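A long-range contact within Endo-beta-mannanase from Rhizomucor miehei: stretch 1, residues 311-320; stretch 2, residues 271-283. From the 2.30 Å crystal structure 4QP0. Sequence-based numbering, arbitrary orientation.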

# COMPACT_ATOMS: atom_id res chain seq x y z
N GLY A 311 -3.50 6.51 19.86
CA GLY A 311 -3.86 7.75 20.55
C GLY A 311 -3.25 9.00 19.92
O GLY A 311 -3.88 10.06 19.91
N THR A 312 -2.04 8.88 19.39
CA THR A 312 -1.41 9.96 18.61
C THR A 312 -2.19 10.25 17.33
O THR A 312 -2.47 11.40 17.02
CB THR A 312 0.06 9.65 18.27
OG1 THR A 312 0.77 9.37 19.47
CG2 THR A 312 0.72 10.83 17.55
N VAL A 313 -2.55 9.18 16.60
CA VAL A 313 -3.31 9.29 15.35
C VAL A 313 -4.67 9.96 15.57
O VAL A 313 -5.11 10.78 14.74
CB VAL A 313 -3.48 7.90 14.68
CG1 VAL A 313 -4.62 7.91 13.68
CG2 VAL A 313 -2.19 7.49 13.99
N GLU A 314 -5.32 9.62 16.68
CA GLU A 314 -6.56 10.25 17.12
C GLU A 314 -6.38 11.76 17.34
O GLU A 314 -7.02 12.56 16.68
CB GLU A 314 -7.10 9.57 18.39
CG GLU A 314 -7.96 8.35 18.10
CD GLU A 314 -7.86 7.25 19.15
OE1 GLU A 314 -7.76 7.56 20.36
OE2 GLU A 314 -7.89 6.07 18.76
N ASP A 315 -5.49 12.12 18.26
CA ASP A 315 -5.27 13.52 18.65
C ASP A 315 -4.73 14.41 17.52
O ASP A 315 -5.07 15.59 17.44
CB ASP A 315 -4.32 13.59 19.85
CG ASP A 315 -4.87 12.89 21.08
OD1 ASP A 315 -6.09 12.63 21.13
OD2 ASP A 315 -4.08 12.60 22.00
N GLU A 316 -3.87 13.84 16.68
CA GLU A 316 -3.28 14.59 15.57
C GLU A 316 -4.27 14.71 14.41
O GLU A 316 -4.01 15.45 13.46
CB GLU A 316 -1.97 13.95 15.10
CG GLU A 316 -0.78 14.10 16.04
CD GLU A 316 -0.40 15.55 16.35
OE1 GLU A 316 -0.52 16.43 15.47
OE2 GLU A 316 0.02 15.83 17.50
N ASP A 317 -5.39 13.99 14.51
CA ASP A 317 -6.46 14.01 13.51
C ASP A 317 -5.99 13.45 12.15
O ASP A 317 -6.40 13.93 11.07
CB ASP A 317 -7.03 15.43 13.37
CG ASP A 317 -8.54 15.44 13.22
OD1 ASP A 317 -9.24 15.07 14.19
OD2 ASP A 317 -9.03 15.83 12.13
N LEU A 318 -5.12 12.44 12.21
CA LEU A 318 -4.64 11.77 11.02
C LEU A 318 -5.82 11.06 10.39
O LEU A 318 -6.64 10.47 11.11
CB LEU A 318 -3.51 10.79 11.36
CG LEU A 318 -2.70 10.23 10.18
CD1 LEU A 318 -1.74 11.26 9.60
CD2 LEU A 318 -1.94 8.98 10.58
N ALA A 319 -5.89 11.11 9.06
CA ALA A 319 -7.06 10.61 8.31
C ALA A 319 -7.35 9.14 8.60
O ALA A 319 -8.50 8.77 8.86
CB ALA A 319 -6.88 10.84 6.82
N ALA A 320 -6.31 8.31 8.58
CA ALA A 320 -6.48 6.88 8.82
C ALA A 320 -5.16 6.17 9.05
O ALA A 320 -4.08 6.73 8.81
CB ALA A 320 -7.21 6.24 7.66
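Stretch 2 (271-283) SVQWIKDHAAAQA

Stretch 2 is helical from S271 to A283, part of a longer helix, and it is pinned to stretch 1 by the side-chain amide of Q282. This amide works in both directions at once: Q282 NE2 donates to D317 O at 2.8 Å, while Q282 OE1 accepts from A319 N at 2.9 Å. The two backbone groups bracket L318, just where stretch 1 has left its helix, so that one extended side chain (chi1 and chi2 both t) supplies partners for a carbonyl and an amide in the turn that follows. D317 has positive phi (65°) and closes the preceding helix in a Schellman motif, in which L318 N returns to V313 O at 3.0 Å and D317 N to E314 O at 3.1 Å.

A water also links the stretches, donating to K276 O at 3.1 Å and to E316 OE1 at 3.1 Å. The charges of E316 and K276 approach each other without forming a salt bridge, E316 OE2 lying 4.5 Å from K276 NZ; the same OE2 comes closer to the lysine's aliphatic portion, 3.4 Å from K276 CG.

Around these polar contacts the packing is apolar and close. A279 points its CB toward stretch 1 where the turn comes near: the CA atoms of L318 and A279 are 5.2 Å apart, and E316 CB lies 3.4 Å from A279 CB. L318 sets off sideways, but the end of its side chain reaches stretch 2, with CD1 3.7 Å from A279 CA and 3.9 Å from A279 CB. Its other methyl, L318 CD2, lies 4.5 Å from I275 CG2.

I275, one helical turn before A279, also points toward stretch 1. I275 CG2 is a common point of contact for the helix of stretch 1, lying 3.8 Å from V313 CG2 and 3.8 Å from T312 CG2. T312 points toward stretch 2 and spans more than one residue there: its CG2 is also 3.8 Å from K276 CG, while T312 OG1 lies 3.7 Å from V272 CG1.

The helix containing residues 311-315 runs in nearly the same direction as helix 271-283, crossing it at -24° with a closest axial approach of 9.6 Å. The register follows this shared direction, T312 opposite V272 (CA to CA 6.7 Å) and V313 opposite I275 (CA to CA 7.0 Å), before the turn brings L318 over A279. Altogether the contact buries 498 Å², summed over both sides.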

# COMPACT_ATOMS: atom_id res chain seq x y z
N SER A 271 8.95 7.41 17.26
CA SER A 271 7.79 6.89 16.54
C SER A 271 6.58 7.80 16.67
O SER A 271 5.89 8.05 15.68
CB SER A 271 7.46 5.47 17.02
OG SER A 271 8.42 4.54 16.56
N VAL A 272 6.31 8.26 17.89
CA VAL A 272 5.25 9.23 18.10
C VAL A 272 5.56 10.49 17.31
O VAL A 272 4.70 11.02 16.61
CB VAL A 272 5.09 9.59 19.59
CG1 VAL A 272 4.15 10.78 19.74
CG2 VAL A 272 4.58 8.40 20.38
N GLN A 273 6.79 10.98 17.41
CA GLN A 273 7.21 12.14 16.62
C GLN A 273 7.03 11.91 15.11
O GLN A 273 6.70 12.84 14.38
CB GLN A 273 8.66 12.53 16.94
CG GLN A 273 9.13 13.80 16.24
CD GLN A 273 8.65 15.05 16.96
OE1 GLN A 273 9.18 15.40 18.01
NE2 GLN A 273 7.68 15.75 16.38
N TRP A 274 7.22 10.68 14.66
CA TRP A 274 7.09 10.31 13.25
C TRP A 274 5.68 10.46 12.74
O TRP A 274 5.46 10.97 11.63
CB TRP A 274 7.57 8.87 13.08
CG TRP A 274 7.55 8.30 11.68
CD1 TRP A 274 6.80 7.24 11.21
CD2 TRP A 274 8.38 8.71 10.53
NE1 TRP A 274 7.08 6.97 9.89
CE2 TRP A 274 8.01 7.82 9.42
CE3 TRP A 274 9.34 9.68 10.32
CZ2 TRP A 274 8.59 7.92 8.16
CZ3 TRP A 274 9.93 9.78 9.04
CH2 TRP A 274 9.56 8.92 7.99
N ILE A 275 4.71 10.01 13.55
CA ILE A 275 3.28 10.14 13.24
C ILE A 275 2.89 11.62 13.21
O ILE A 275 2.38 12.12 12.20
CB ILE A 275 2.39 9.37 14.25
CG1 ILE A 275 2.67 7.87 14.20
CG2 ILE A 275 0.90 9.63 13.99
CD1 ILE A 275 2.37 7.14 15.49
N LYS A 276 3.14 12.32 14.32
CA LYS A 276 2.87 13.76 14.44
C LYS A 276 3.40 14.51 13.21
O LYS A 276 2.70 15.35 12.64
CB LYS A 276 3.50 14.32 15.72
CG LYS A 276 2.80 13.92 17.00
CD LYS A 276 3.68 14.15 18.23
CE LYS A 276 3.44 15.49 18.89
NZ LYS A 276 4.33 16.56 18.36
N ASP A 277 4.64 14.20 12.81
CA ASP A 277 5.26 14.83 11.63
C ASP A 277 4.48 14.61 10.34
O ASP A 277 4.37 15.52 9.52
CB ASP A 277 6.72 14.38 11.46
CG ASP A 277 7.65 14.99 12.51
OD1 ASP A 277 7.25 15.97 13.19
OD2 ASP A 277 8.79 14.48 12.66
N HIS A 278 3.92 13.42 10.16
CA HIS A 278 3.07 13.16 9.00
C HIS A 278 1.67 13.73 9.13
O HIS A 278 1.10 14.17 8.13
CB HIS A 278 3.04 11.68 8.65
CG HIS A 278 4.39 11.15 8.21
ND1 HIS A 278 4.74 11.05 6.92
CD2 HIS A 278 5.48 10.70 8.95
CE1 HIS A 278 5.99 10.56 6.83
NE2 HIS A 278 6.44 10.35 8.07
N ALA A 279 1.12 13.75 10.34
CA ALA A 279 -0.15 14.43 10.60
C ALA A 279 -0.06 15.92 10.36
O ALA A 279 -1.03 16.56 9.97
CB ALA A 279 -0.63 14.16 12.03
N ALA A 280 1.12 16.49 10.59
CA ALA A 280 1.39 17.89 10.31
C ALA A 280 1.45 18.14 8.80
O ALA A 280 0.97 19.16 8.31
CB ALA A 280 2.68 18.33 10.97
N ALA A 281 2.04 17.20 8.06
CA ALA A 281 2.15 17.34 6.61
C ALA A 281 0.77 17.25 5.97
O ALA A 281 0.52 17.88 4.95
CB ALA A 281 3.09 16.31 6.02
N GLN A 282 -0.13 16.47 6.60
CA GLN A 282 -1.55 16.40 6.23
C GLN A 282 -2.24 17.74 6.46
O GLN A 282 -3.05 18.18 5.65
CB GLN A 282 -2.26 15.33 7.05
CG GLN A 282 -3.76 15.21 6.78
CD GLN A 282 -4.45 14.22 7.70
OE1 GLN A 282 -4.35 13.00 7.53
NE2 GLN A 282 -5.18 14.75 8.67
N ALA A 283 -1.92 18.37 7.59
CA ALA A 283 -2.51 19.67 7.93
C ALA A 283 -1.92 20.82 7.10
O ALA A 283 -2.64 21.76 6.76
CB ALA A 283 -2.36 19.96 9.41
O HOH W 1 1.81 17.92 14.04